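Local coordinates for uncharacterized protein AF_0924 (Archaeoglobus fulgidus, PDB 3DT5), which is of unknown function but is probably a membrane protein, whose C-terminal domain is largely helical and binds a calcium ion, at residues Q42-I47 with K73-A78; W83-Y86 with D90-Q93; I28-A33 with D99-E104. All blocks are in the same frame, centred on the assembly; numbering follows the deposited sequence.

Contact 1: Q42-I47 with K73-A78. With CA (calcium ion), chain B.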
# COMPACT_ATOMS: atom_id res chain seq x y z
N GLN A 42 -13.15 8.87 4.05
CA GLN A 42 -12.25 8.43 5.11
C GLN A 42 -10.94 7.85 4.57
O GLN A 42 -10.03 7.56 5.34
CB GLN A 42 -12.95 7.39 5.99
CG GLN A 42 -13.97 7.99 6.95
CD GLN A 42 -15.25 8.36 6.23
OE1 GLN A 42 -15.81 7.57 5.47
NE2 GLN A 42 -15.70 9.58 6.45
N THR A 43 -10.84 7.68 3.26
CA THR A 43 -9.68 7.03 2.65
C THR A 43 -8.36 7.74 2.92
O THR A 43 -7.38 7.09 3.25
CB THR A 43 -9.86 6.81 1.16
OG1 THR A 43 -11.07 6.07 0.97
CG2 THR A 43 -8.68 5.94 0.56
N GLU A 44 -8.29 9.06 2.78
CA GLU A 44 -7.01 9.72 3.05
C GLU A 44 -6.59 9.48 4.50
O GLU A 44 -5.40 9.25 4.78
CB GLU A 44 -7.12 11.24 2.78
CG GLU A 44 -7.35 11.60 1.30
CD GLU A 44 -6.90 13.04 0.99
OE1 GLU A 44 -6.32 13.73 1.87
OE2 GLU A 44 -7.12 13.51 -0.15
N ASP A 45 -7.56 9.56 5.43
CA ASP A 45 -7.23 9.34 6.84
C ASP A 45 -6.84 7.88 7.11
O ASP A 45 -5.92 7.60 7.94
CB ASP A 45 -8.36 9.75 7.77
CG ASP A 45 -8.57 11.26 7.81
OD1 ASP A 45 -7.58 12.04 7.80
OD2 ASP A 45 -9.74 11.66 7.86
N GLU A 46 -7.49 6.95 6.42
CA GLU A 46 -7.09 5.54 6.51
C GLU A 46 -5.67 5.28 6.02
O GLU A 46 -4.93 4.54 6.65
CB GLU A 46 -8.07 4.60 5.79
CG GLU A 46 -9.47 4.57 6.41
CD GLU A 46 -10.50 3.98 5.45
OE1 GLU A 46 -10.12 3.58 4.32
OE2 GLU A 46 -11.69 3.92 5.82
N ILE A 47 -5.27 5.91 4.91
CA ILE A 47 -3.89 5.84 4.47
C ILE A 47 -2.97 6.48 5.52
O ILE A 47 -1.93 5.90 5.85
CB ILE A 47 -3.70 6.55 3.08
CG1 ILE A 47 -4.50 5.79 1.99
CG2 ILE A 47 -2.19 6.64 2.68
CD1 ILE A 47 -4.59 6.57 0.72
N LYS A 73 -0.63 15.96 0.45
CA LYS A 73 0.23 15.86 -0.72
C LYS A 73 -0.55 15.50 -1.96
O LYS A 73 -0.03 15.60 -3.08
CB LYS A 73 1.33 14.79 -0.56
CG LYS A 73 2.15 14.81 0.74
CD LYS A 73 2.90 16.04 0.91
CE LYS A 73 4.26 15.69 1.50
NZ LYS A 73 4.33 16.16 2.87
N ALA A 74 -1.80 15.06 -1.80
CA ALA A 74 -2.56 14.53 -2.94
C ALA A 74 -4.07 14.59 -2.66
O ALA A 74 -4.46 14.76 -1.52
CB ALA A 74 -2.12 13.08 -3.22
N ASP A 75 -4.87 14.47 -3.72
CA ASP A 75 -6.34 14.47 -3.67
C ASP A 75 -6.83 13.64 -4.83
O ASP A 75 -6.17 13.58 -5.86
CB ASP A 75 -6.94 15.89 -3.87
CG ASP A 75 -6.79 16.77 -2.66
OD1 ASP A 75 -7.11 16.32 -1.54
OD2 ASP A 75 -6.44 17.97 -2.84
N LYS A 76 -8.03 13.08 -4.69
CA LYS A 76 -8.81 12.58 -5.85
C LYS A 76 -9.77 13.73 -6.27
O LYS A 76 -10.52 14.24 -5.44
CB LYS A 76 -9.62 11.31 -5.51
CG LYS A 76 -8.69 10.14 -5.22
CD LYS A 76 -9.33 8.81 -5.56
CE LYS A 76 -8.43 7.60 -5.12
NZ LYS A 76 -8.94 6.32 -5.75
N ILE A 77 -9.70 14.12 -7.54
CA ILE A 77 -10.41 15.30 -8.05
C ILE A 77 -11.24 14.86 -9.25
O ILE A 77 -10.85 13.90 -9.94
CB ILE A 77 -9.36 16.31 -8.51
CG1 ILE A 77 -8.50 16.74 -7.29
CG2 ILE A 77 -9.98 17.50 -9.21
CD1 ILE A 77 -7.09 17.33 -7.70
N ALA A 78 -12.39 15.54 -9.47
CA ALA A 78 -13.17 15.45 -10.71
C ALA A 78 -13.83 14.10 -10.91
O ALA A 78 -14.20 13.78 -12.06
CB ALA A 78 -12.32 15.80 -11.94
CA CA B . -5.71 15.55 0.24
O HOH W 1 -9.05 13.31 -1.85
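The calcium site of this domain is built where Glu44, in the first turn of helix 43-52, meets Ala74 and Asp75 of the short strand 74-75. Glu44 grips the ion with both carboxylate oxygens: OE1 and OE2 each lie 2.5 Å from the calcium, a bidentate clasp. From the strand come one backbone and one side-chain ligand, Ala74 O at 2.3 Å from the ion and Asp75 OD1 at 2.4 Å from it, and Lys71 O, just upstream, adds another carbonyl. Shared binding of the ion accounts for the close approach of these oxygens; Glu44 OE2 stands 3.1 Å from Asp75 OD1 with no hydrogen bond between them, and without the metal this closeness would probably be unfavourable. The two carboxylate planes are 26° apart. Glu44 reaches across on an extended chain (chi2 -157°), which carries its carboxylate well clear of the helix. Asp75 starts out pointing away from the helix, but with CG beside its own backbone N (chi1 -74°) its carboxylate turns back, so that OD1 meets the ion while OD2 hydrogen-bonds to the hydroxyl of Tyr86, a second-shell residue that should fix the rotation of the carboxylate. A water gives a further link: it donates to Glu44 OE2 at 2.6 Å and accepts from Lys76 N at 3.0 Å, so OE2 is held by both metal and water. Strand 74-75 lies at one margin of a small mixed sheet, paired antiparallel with strand 83-85, whose Trp83 touches the Glu44 side chain, and Ile47, nearly one turn beyond Glu44, packs on Phe34 of helix 16-35.

Contact 2: W83-Y86 with D90-Q93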
# COMPACT_ATOMS: atom_id res chain seq x y z
N TRP A 83 -5.06 9.32 -7.71
CA TRP A 83 -4.57 10.27 -6.72
C TRP A 83 -3.72 11.30 -7.49
O TRP A 83 -2.78 10.94 -8.19
CB TRP A 83 -3.69 9.56 -5.68
CG TRP A 83 -4.45 8.66 -4.75
CD1 TRP A 83 -4.49 7.27 -4.78
CD2 TRP A 83 -5.30 9.07 -3.68
NE1 TRP A 83 -5.30 6.81 -3.75
CE2 TRP A 83 -5.78 7.89 -3.05
CE3 TRP A 83 -5.65 10.34 -3.14
CZ2 TRP A 83 -6.67 7.93 -1.96
CZ3 TRP A 83 -6.50 10.37 -2.01
CH2 TRP A 83 -6.99 9.17 -1.44
N THR A 84 -4.09 12.57 -7.38
CA THR A 84 -3.34 13.64 -8.05
C THR A 84 -2.37 14.19 -7.02
O THR A 84 -2.80 14.70 -5.97
CB THR A 84 -4.26 14.80 -8.51
OG1 THR A 84 -5.08 14.32 -9.58
CG2 THR A 84 -3.43 16.01 -9.05
N PHE A 85 -1.08 14.09 -7.31
CA PHE A 85 -0.04 14.67 -6.44
C PHE A 85 0.26 16.08 -6.91
O PHE A 85 0.33 16.34 -8.12
CB PHE A 85 1.24 13.84 -6.49
CG PHE A 85 1.17 12.61 -5.66
CD1 PHE A 85 0.59 11.43 -6.17
CD2 PHE A 85 1.58 12.63 -4.33
CE1 PHE A 85 0.48 10.29 -5.39
CE2 PHE A 85 1.48 11.47 -3.55
CZ PHE A 85 0.93 10.29 -4.09
N TYR A 86 0.47 16.98 -5.97
CA TYR A 86 0.81 18.37 -6.33
C TYR A 86 2.28 18.58 -6.61
O TYR A 86 2.62 19.44 -7.38
CB TYR A 86 0.26 19.37 -5.32
CG TYR A 86 -1.25 19.24 -5.22
CD1 TYR A 86 -2.06 19.59 -6.30
CD2 TYR A 86 -1.86 18.71 -4.07
CE1 TYR A 86 -3.42 19.44 -6.25
CE2 TYR A 86 -3.21 18.56 -4.00
CZ TYR A 86 -4.00 18.92 -5.09
OH TYR A 86 -5.40 18.79 -4.99
N ASP A 90 6.78 14.09 -4.49
CA ASP A 90 5.92 13.24 -3.68
C ASP A 90 5.38 12.08 -4.53
O ASP A 90 5.28 10.95 -4.05
CB ASP A 90 4.77 14.04 -3.12
CG ASP A 90 5.21 15.02 -2.05
OD1 ASP A 90 5.94 14.61 -1.12
OD2 ASP A 90 4.80 16.19 -2.14
N PHE A 91 5.01 12.38 -5.77
CA PHE A 91 4.58 11.33 -6.70
C PHE A 91 5.71 10.28 -6.83
O PHE A 91 5.45 9.07 -6.80
CB PHE A 91 4.28 11.95 -8.08
CG PHE A 91 4.18 10.94 -9.18
CD1 PHE A 91 2.98 10.24 -9.40
CD2 PHE A 91 5.26 10.66 -9.99
CE1 PHE A 91 2.89 9.27 -10.42
CE2 PHE A 91 5.16 9.71 -11.04
CZ PHE A 91 3.97 9.01 -11.24
N GLU A 92 6.94 10.76 -6.99
CA GLU A 92 8.07 9.86 -7.20
C GLU A 92 8.35 9.02 -5.95
O GLU A 92 8.62 7.80 -6.08
CB GLU A 92 9.33 10.62 -7.67
CG GLU A 92 9.20 11.28 -9.05
CD GLU A 92 8.99 10.28 -10.21
OE1 GLU A 92 9.32 9.08 -10.07
OE2 GLU A 92 8.52 10.71 -11.30
N GLN A 93 8.27 9.64 -4.75
CA GLN A 93 8.46 8.92 -3.45
C GLN A 93 7.42 7.81 -3.33
O GLN A 93 7.75 6.68 -2.98
CB GLN A 93 8.24 9.82 -2.23
CG GLN A 93 9.26 10.87 -2.02
CD GLN A 93 9.55 11.10 -0.55
OE1 GLN A 93 8.64 11.01 0.31
NE2 GLN A 93 10.82 11.37 -0.23
O HOH W 2 2.45 16.63 -3.36
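Phe85, the last residue of strand 83-85, lays one face of its ring against the backbone of Phe91 in the first turns of helix 88-116. The CA of Phe91 stands 4.0 Å from the centroid of the Phe85 ring and only 18° off the ring normal, a CH-pi contact made by a main-chain carbon. The first torsion of Phe85 sets CG beside its own backbone N (chi1 -79°), and ring atom CD2 then comes to 3.7 Å from Asp90 CB, obliquely. Phe91 takes a different rotamer: its CG is anti to the backbone N (chi1 165°), which swings the ring away from the strand and leaves the start of the side chain to do most of the touching. Phe85 CB and Phe91 CB are 3.9 Å apart, and the two side chains cross at about a right angle, with Phe85 CD1 at the edge of the Phe91 ring. Both aromatics also rest on Ile130 of strand 130-131, while Trp94 meets the Phe85 ring and Tyr132 the Phe91 ring. At the polar margin, a water donates to Asp90 OD2 at 2.7 Å and accepts a weak bond from Tyr86 N. No direct hydrogen bond crosses between these segments; the hold is by apolar and CH-pi packing, which depends on shape and gives little directional restraint, and the water link, weak at Tyr86 N, probably adds little.

Contact 3: I28-A33 with D99-E104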
# COMPACT_ATOMS: atom_id res chain seq x y z
N ILE A 28 -2.72 -5.52 2.29
CA ILE A 28 -3.92 -5.49 1.44
C ILE A 28 -4.63 -4.12 1.46
O ILE A 28 -4.92 -3.57 0.40
CB ILE A 28 -4.87 -6.67 1.77
CG1 ILE A 28 -4.15 -7.99 1.40
CG2 ILE A 28 -6.27 -6.51 1.01
CD1 ILE A 28 -4.79 -9.24 1.95
N PRO A 29 -4.92 -3.55 2.66
CA PRO A 29 -5.57 -2.23 2.59
C PRO A 29 -4.73 -1.16 1.90
O PRO A 29 -5.29 -0.34 1.19
CB PRO A 29 -5.86 -1.84 4.05
CG PRO A 29 -5.33 -2.92 4.87
CD PRO A 29 -4.82 -4.05 4.04
N LEU A 30 -3.41 -1.14 2.11
CA LEU A 30 -2.62 -0.05 1.51
C LEU A 30 -2.53 -0.25 -0.02
O LEU A 30 -2.64 0.73 -0.81
CB LEU A 30 -1.19 -0.05 2.09
CG LEU A 30 -0.34 1.18 1.69
CD1 LEU A 30 -1.06 2.51 2.11
CD2 LEU A 30 1.03 1.07 2.40
N ILE A 31 -2.32 -1.51 -0.43
CA ILE A 31 -2.36 -1.83 -1.88
C ILE A 31 -3.71 -1.38 -2.52
O ILE A 31 -3.71 -0.72 -3.59
CB ILE A 31 -2.01 -3.34 -2.18
CG1 ILE A 31 -0.54 -3.62 -1.83
CG2 ILE A 31 -2.27 -3.70 -3.67
CD1 ILE A 31 -0.18 -5.14 -1.73
N LYS A 32 -4.83 -1.79 -1.93
CA LYS A 32 -6.15 -1.36 -2.41
C LYS A 32 -6.33 0.16 -2.48
O LYS A 32 -6.88 0.67 -3.43
CB LYS A 32 -7.25 -1.98 -1.58
CG LYS A 32 -7.39 -3.47 -1.94
CD LYS A 32 -8.76 -4.03 -1.69
CE LYS A 32 -8.88 -4.55 -0.28
NZ LYS A 32 -9.71 -5.82 -0.13
N ALA A 33 -5.89 0.88 -1.46
CA ALA A 33 -5.99 2.35 -1.46
C ALA A 33 -5.35 2.99 -2.67
O ALA A 33 -5.77 4.07 -3.09
CB ALA A 33 -5.35 2.95 -0.14
N ASP A 99 6.05 0.32 -5.19
CA ASP A 99 6.77 -0.81 -5.84
C ASP A 99 7.44 -1.71 -4.79
O ASP A 99 7.38 -2.96 -4.87
CB ASP A 99 7.77 -0.29 -6.84
CG ASP A 99 7.11 0.17 -8.17
OD1 ASP A 99 5.95 -0.27 -8.50
OD2 ASP A 99 7.78 0.95 -8.89
N VAL A 100 8.06 -1.07 -3.78
CA VAL A 100 8.59 -1.83 -2.62
C VAL A 100 7.49 -2.54 -1.83
O VAL A 100 7.66 -3.69 -1.45
CB VAL A 100 9.45 -0.94 -1.66
CG1 VAL A 100 9.94 -1.77 -0.47
CG2 VAL A 100 10.67 -0.39 -2.42
N LEU A 101 6.38 -1.86 -1.56
CA LEU A 101 5.23 -2.48 -0.91
C LEU A 101 4.76 -3.76 -1.63
O LEU A 101 4.47 -4.81 -1.02
CB LEU A 101 4.08 -1.45 -0.89
CG LEU A 101 2.66 -1.90 -0.46
CD1 LEU A 101 2.65 -2.17 1.02
CD2 LEU A 101 1.65 -0.75 -0.81
N TRP A 102 4.68 -3.67 -2.96
CA TRP A 102 4.25 -4.82 -3.76
C TRP A 102 5.27 -5.96 -3.62
O TRP A 102 4.91 -7.12 -3.38
CB TRP A 102 4.08 -4.43 -5.24
CG TRP A 102 3.58 -5.63 -6.02
CD1 TRP A 102 4.31 -6.46 -6.88
CD2 TRP A 102 2.26 -6.19 -5.94
NE1 TRP A 102 3.48 -7.46 -7.35
CE2 TRP A 102 2.23 -7.32 -6.80
CE3 TRP A 102 1.09 -5.81 -5.28
CZ2 TRP A 102 1.08 -8.10 -6.97
CZ3 TRP A 102 -0.07 -6.60 -5.45
CH2 TRP A 102 -0.05 -7.72 -6.30
N GLU A 103 6.56 -5.68 -3.77
CA GLU A 103 7.57 -6.74 -3.59
C GLU A 103 7.46 -7.39 -2.19
O GLU A 103 7.51 -8.64 -2.05
CB GLU A 103 8.98 -6.22 -3.87
CG GLU A 103 9.20 -5.77 -5.34
CD GLU A 103 8.79 -6.80 -6.41
OE1 GLU A 103 8.08 -6.44 -7.40
OE2 GLU A 103 9.18 -7.98 -6.28
N GLU A 104 7.34 -6.58 -1.15
CA GLU A 104 7.19 -7.15 0.22
C GLU A 104 5.94 -8.00 0.33
O GLU A 104 5.97 -9.05 0.93
CB GLU A 104 7.08 -6.09 1.33
CG GLU A 104 8.38 -5.44 1.65
CD GLU A 104 8.41 -4.80 3.02
OE1 GLU A 104 9.55 -4.47 3.40
OE2 GLU A 104 7.37 -4.55 3.71
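A roughly antiparallel helix pair forms the middle of this domain, segments 28-33 of helix 16-35 and 99-104 of the long helix 88-116 meeting through apolar side chains. The local axes approach to 10.7 Å and run at 140° to each other, and all four touching residues are buried. Leu101 sends its CD2 methyl between Leu30 and Ile31, 3.7 Å from Leu30 CG and 3.8 Å from Ile31 CG1. With CG anti to the backbone N (chi1 171°), its isobutyl end is carried toward the facing helix. The CD1 methyl of Leu101 also meets Leu30, through CD2. Farther along, Ile31 turns to Trp102, the two side chains crossing at about a right angle. An alanine in place of Ile31 would remove CG1, CG2 and CD1 together, and is likely to open a gap between Leu101 and the six-membered ring of Trp102. Phe26 and Tyr27, earlier in helix 16-35, also pack on Leu101, as does Leu62 of helix 60-65; Ile50 lies on Leu30, and Pro123 and Pro126 touch the indole. On that indole, Ile31 CD1 comes obliquely to CE3 at 3.8 Å, while Ile31 CG2 approaches CZ3.

In the fold
Contacts 1 and 2 sit side by side, their centres 11 Å apart, because strands 74-75 and 83-85 are neighbours in one sheet. Asp75 O probably accepts a hydrogen bond from Thr84 N at 2.8 Å, which ties the backbone of a calcium ligand to segment 83-86. The side chain of Phe85 is about 9 Å from the ion. Contact 3 is farther off, its centre 16 Å from both others, yet Ala33 touches each: its CB packs on Ile47 CG1 at 3.6 Å, and its O receives a probable hydrogen bond from Trp83 NE1 at 2.9 Å. Helix 88-116 serves contacts 2 and 3 alike.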